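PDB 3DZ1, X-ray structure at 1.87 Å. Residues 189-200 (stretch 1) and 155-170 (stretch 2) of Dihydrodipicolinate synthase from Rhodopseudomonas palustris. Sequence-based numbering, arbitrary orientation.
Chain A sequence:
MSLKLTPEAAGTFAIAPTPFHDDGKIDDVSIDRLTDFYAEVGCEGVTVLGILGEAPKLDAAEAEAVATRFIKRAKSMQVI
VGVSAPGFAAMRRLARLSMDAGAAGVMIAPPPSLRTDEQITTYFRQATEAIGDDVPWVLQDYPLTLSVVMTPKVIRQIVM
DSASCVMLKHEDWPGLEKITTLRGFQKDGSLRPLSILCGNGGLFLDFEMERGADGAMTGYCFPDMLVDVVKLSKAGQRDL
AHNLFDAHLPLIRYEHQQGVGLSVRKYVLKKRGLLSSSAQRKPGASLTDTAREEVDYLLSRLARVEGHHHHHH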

# COMPACT_ATOMS: atom_id res chain seq x y z
N GLY A 189 0.90 32.23 16.68
CA GLY A 189 2.32 32.51 16.54
C GLY A 189 3.29 31.36 16.37
O GLY A 189 4.51 31.58 16.32
N SER A 190 2.79 30.13 16.27
CA SER A 190 3.67 28.98 16.10
C SER A 190 4.02 28.75 14.63
O SER A 190 4.95 28.01 14.32
CB SER A 190 3.02 27.73 16.69
OG SER A 190 1.78 27.44 16.08
N LEU A 191 3.29 29.40 13.72
CA LEU A 191 3.56 29.25 12.30
C LEU A 191 3.69 30.61 11.61
O LEU A 191 2.81 31.46 11.73
CB LEU A 191 2.45 28.43 11.63
CG LEU A 191 2.59 28.15 10.13
CD1 LEU A 191 3.88 27.40 9.85
CD2 LEU A 191 1.39 27.34 9.66
N ARG A 192 4.79 30.80 10.88
CA ARG A 192 5.05 32.05 10.17
C ARG A 192 4.19 32.16 8.91
O ARG A 192 3.45 31.25 8.58
CB ARG A 192 6.53 32.13 9.79
CG ARG A 192 6.98 31.11 8.75
CD ARG A 192 8.43 31.40 8.37
NE ARG A 192 9.12 30.30 7.71
CZ ARG A 192 8.84 29.84 6.50
NH1 ARG A 192 7.85 30.36 5.78
NH2 ARG A 192 9.58 28.86 5.99
N PRO A 193 4.30 33.29 8.19
CA PRO A 193 3.52 33.48 6.96
C PRO A 193 3.69 32.29 6.02
O PRO A 193 4.81 31.79 5.83
CB PRO A 193 4.10 34.77 6.39
CG PRO A 193 4.39 35.55 7.63
CD PRO A 193 5.05 34.52 8.52
N LEU A 194 2.59 31.85 5.43
CA LEU A 194 2.61 30.71 4.52
C LEU A 194 1.45 30.79 3.54
O LEU A 194 0.29 30.92 3.95
CB LEU A 194 2.50 29.40 5.31
CG LEU A 194 2.47 28.09 4.52
CD1 LEU A 194 3.84 27.82 3.93
CD2 LEU A 194 2.06 26.94 5.43
N SER A 195 1.75 30.71 2.25
CA SER A 195 0.71 30.76 1.24
C SER A 195 0.08 29.38 1.15
O SER A 195 0.77 28.36 1.23
CB SER A 195 1.29 31.16 -0.12
OG SER A 195 0.30 31.11 -1.14
N ILE A 196 -1.24 29.35 1.01
CA ILE A 196 -1.94 28.08 0.88
C ILE A 196 -2.79 28.12 -0.38
O ILE A 196 -3.78 28.84 -0.45
CB ILE A 196 -2.84 27.78 2.10
CG1 ILE A 196 -1.99 27.64 3.37
CG2 ILE A 196 -3.62 26.49 1.86
CD1 ILE A 196 -2.79 27.30 4.64
N LEU A 197 -2.36 27.37 -1.40
CA LEU A 197 -3.10 27.29 -2.65
C LEU A 197 -3.63 25.87 -2.69
O LEU A 197 -2.90 24.91 -2.41
CB LEU A 197 -2.20 27.57 -3.85
CG LEU A 197 -1.59 28.97 -3.92
CD1 LEU A 197 -1.00 29.17 -5.30
CD2 LEU A 197 -2.67 30.04 -3.66
N CYS A 198 -4.90 25.72 -3.05
CA CYS A 198 -5.52 24.41 -3.05
C CYS A 198 -5.60 23.67 -4.37
O CYS A 198 -5.69 24.27 -5.45
CB CYS A 198 -6.92 24.54 -2.45
SG CYS A 198 -6.84 25.25 -0.78
N GLY A 199 -5.56 22.35 -4.26
CA GLY A 199 -5.61 21.50 -5.42
C GLY A 199 -6.69 20.43 -5.36
O GLY A 199 -7.87 20.73 -5.13
N ASN A 200 -6.29 19.18 -5.54
CA ASN A 200 -7.21 18.05 -5.56
C ASN A 200 -8.33 18.33 -6.57
O ASN A 200 -9.51 18.16 -6.26
CB ASN A 200 -7.81 17.78 -4.18
CG ASN A 200 -8.60 16.48 -4.13
OD1 ASN A 200 -8.27 15.53 -4.84
ND2 ASN A 200 -9.63 16.42 -3.30
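Stretch 2 155-170: IRQIVMDSASCVMLKH

Stretch 2 meets stretch 1 twice, first through the side of a helix and then edge to edge as a β-strand. Stretch 2 opens in a helix that began earlier in the chain, and after a short loop strand 165-170 runs parallel to strand 195-198, their axes crossing at -21° and approaching to 4.6 Å. The register pairs Ser195 with Met167, Ile196 with Leu168, Leu197 with Lys169 and Cys198 with His170.

The parallel ladder zigzags between the chains. Ser195 N donates to Val166 O at 3.0 Å, Leu168 N to Ser195 O at 2.8 Å, Leu197 N to Leu168 O at 3.1 Å, His170 N to Leu197 O at 2.8 Å, and Gly199 N to His170 O at 2.8 Å. Ser195 and Leu197 thus spend both their N and O on the partner strand.

Arg192, the residue with most surface covered, links helix and strand. Its NH1 and NH2 both donate to Cys165 O at 2.9 Å, a fork on one carbonyl. Val159 CG1 lies over one face of the guanidinium, 3.5 Å from Arg192 CZ, while SE of selenomethionine Met160 packs 3.6 Å from Arg192 CG. The rule is a guanidinium that gives NH1 and NH2 to a backbone oxygen while its face and the aliphatic part of the side chain rest on apolar helix residues.

Leu194 packs between the helix and the start of the strand. Its CA-to-CB bond points sideways, but CD1 reaches within 4.0 Å of Val159 CG2 and 3.6 Å of Met167 N, at the head of the ladder.

At the far end, His170 shares a sheet face with Ile196 and Cys198. Ile196 CG2 rests 3.8 Å from His170 CB, and Cys198 SG approaches the ring obliquely, 3.8 Å from His170 CD2. On the other face, Leu197 CD1 meets Met167 CE at 3.5 Å.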

# COMPACT_ATOMS: atom_id res chain seq x y z
N ILE A 155 3.32 19.55 9.09
CA ILE A 155 3.48 20.58 8.08
C ILE A 155 4.15 21.79 8.73
O ILE A 155 5.09 22.35 8.18
CB ILE A 155 2.12 21.00 7.49
CG1 ILE A 155 1.56 19.86 6.63
CG2 ILE A 155 2.27 22.29 6.67
CD1 ILE A 155 0.15 20.08 6.14
N ARG A 156 3.66 22.18 9.91
CA ARG A 156 4.23 23.32 10.62
C ARG A 156 5.72 23.13 10.87
O ARG A 156 6.51 24.07 10.69
CB ARG A 156 3.51 23.53 11.95
CG ARG A 156 4.14 24.63 12.82
CD ARG A 156 3.35 24.86 14.09
NE ARG A 156 3.31 23.67 14.94
CZ ARG A 156 2.60 23.57 16.06
NH1 ARG A 156 1.86 24.59 16.47
NH2 ARG A 156 2.64 22.45 16.76
N GLN A 157 6.11 21.93 11.27
CA GLN A 157 7.51 21.62 11.53
C GLN A 157 8.34 21.73 10.26
O GLN A 157 9.43 22.31 10.27
CB GLN A 157 7.63 20.22 12.13
CG GLN A 157 9.06 19.74 12.34
CD GLN A 157 9.13 18.62 13.36
OE1 GLN A 157 8.26 17.75 13.41
NE2 GLN A 157 10.19 18.62 14.17
N ILE A 158 7.84 21.16 9.17
CA ILE A 158 8.54 21.21 7.89
C ILE A 158 8.82 22.65 7.49
O ILE A 158 9.93 22.99 7.07
CB ILE A 158 7.70 20.56 6.76
CG1 ILE A 158 7.55 19.06 7.03
CG2 ILE A 158 8.36 20.80 5.41
CD1 ILE A 158 6.58 18.37 6.09
N VAL A 159 7.80 23.49 7.62
CA VAL A 159 7.93 24.90 7.26
C VAL A 159 8.91 25.64 8.17
O VAL A 159 9.82 26.33 7.69
CB VAL A 159 6.56 25.61 7.32
CG1 VAL A 159 6.74 27.10 7.09
CG2 VAL A 159 5.63 25.03 6.25
N MSE A 160 8.72 25.51 9.48
CA MSE A 160 9.59 26.20 10.43
C MSE A 160 11.02 25.66 10.44
O MSE A 160 11.95 26.37 10.85
CB MSE A 160 8.98 26.14 11.83
CG MSE A 160 7.62 26.83 11.94
SE MSE A 160 7.63 28.69 11.36
CE MSE A 160 8.13 29.52 13.04
N ASP A 161 11.21 24.42 10.00
CA ASP A 161 12.55 23.82 9.94
C ASP A 161 13.29 24.37 8.72
O ASP A 161 14.52 24.34 8.65
CB ASP A 161 12.47 22.30 9.79
CG ASP A 161 12.35 21.57 11.12
OD1 ASP A 161 12.34 22.23 12.19
OD2 ASP A 161 12.27 20.33 11.09
N SER A 162 12.52 24.86 7.75
CA SER A 162 13.10 25.38 6.51
C SER A 162 13.36 26.88 6.48
O SER A 162 12.71 27.67 7.18
CB SER A 162 12.18 25.04 5.33
OG SER A 162 11.07 25.92 5.32
N ALA A 163 14.31 27.27 5.65
CA ALA A 163 14.65 28.66 5.51
C ALA A 163 13.73 29.29 4.47
O ALA A 163 13.37 30.46 4.58
CB ALA A 163 16.11 28.80 5.06
N SER A 164 13.31 28.49 3.48
CA SER A 164 12.51 29.01 2.39
C SER A 164 11.24 28.29 1.92
O SER A 164 10.87 28.42 0.75
CB SER A 164 13.42 29.22 1.18
OG SER A 164 14.55 30.01 1.53
N CYS A 165 10.57 27.52 2.77
CA CYS A 165 9.32 26.92 2.31
C CYS A 165 8.31 28.06 2.46
O CYS A 165 8.03 28.51 3.57
CB CYS A 165 8.88 25.75 3.18
SG CYS A 165 7.30 25.05 2.60
N VAL A 166 7.79 28.54 1.34
CA VAL A 166 6.86 29.67 1.36
C VAL A 166 5.41 29.32 1.06
O VAL A 166 4.53 30.16 1.22
CB VAL A 166 7.30 30.76 0.34
CG1 VAL A 166 8.68 31.29 0.70
CG2 VAL A 166 7.31 30.18 -1.07
N MSE A 167 5.16 28.09 0.64
CA MSE A 167 3.80 27.73 0.28
C MSE A 167 3.47 26.26 0.46
O MSE A 167 4.34 25.39 0.37
CB MSE A 167 3.56 28.11 -1.19
CG MSE A 167 2.18 27.75 -1.75
SE MSE A 167 2.16 27.91 -3.70
CE MSE A 167 2.12 29.85 -3.83
N LEU A 168 2.19 26.01 0.71
CA LEU A 168 1.69 24.65 0.83
C LEU A 168 0.69 24.49 -0.30
O LEU A 168 -0.20 25.33 -0.46
CB LEU A 168 0.96 24.44 2.16
CG LEU A 168 0.08 23.18 2.23
CD1 LEU A 168 0.97 21.94 2.29
CD2 LEU A 168 -0.83 23.23 3.45
N LYS A 169 0.85 23.44 -1.10
CA LYS A 169 -0.13 23.17 -2.14
C LYS A 169 -1.02 22.18 -1.41
O LYS A 169 -0.68 21.00 -1.27
CB LYS A 169 0.46 22.49 -3.37
CG LYS A 169 -0.60 22.30 -4.45
CD LYS A 169 -0.19 21.33 -5.54
CE LYS A 169 -1.32 21.17 -6.55
NZ LYS A 169 -1.05 20.12 -7.56
N HIS A 170 -2.14 22.68 -0.93
CA HIS A 170 -3.11 21.91 -0.16
C HIS A 170 -4.01 21.01 -1.00
O HIS A 170 -4.89 21.50 -1.72
CB HIS A 170 -3.96 22.87 0.68
CG HIS A 170 -5.05 22.21 1.46
ND1 HIS A 170 -4.83 21.59 2.67
CD2 HIS A 170 -6.37 22.08 1.20
CE1 HIS A 170 -5.97 21.10 3.12
NE2 HIS A 170 -6.92 21.39 2.25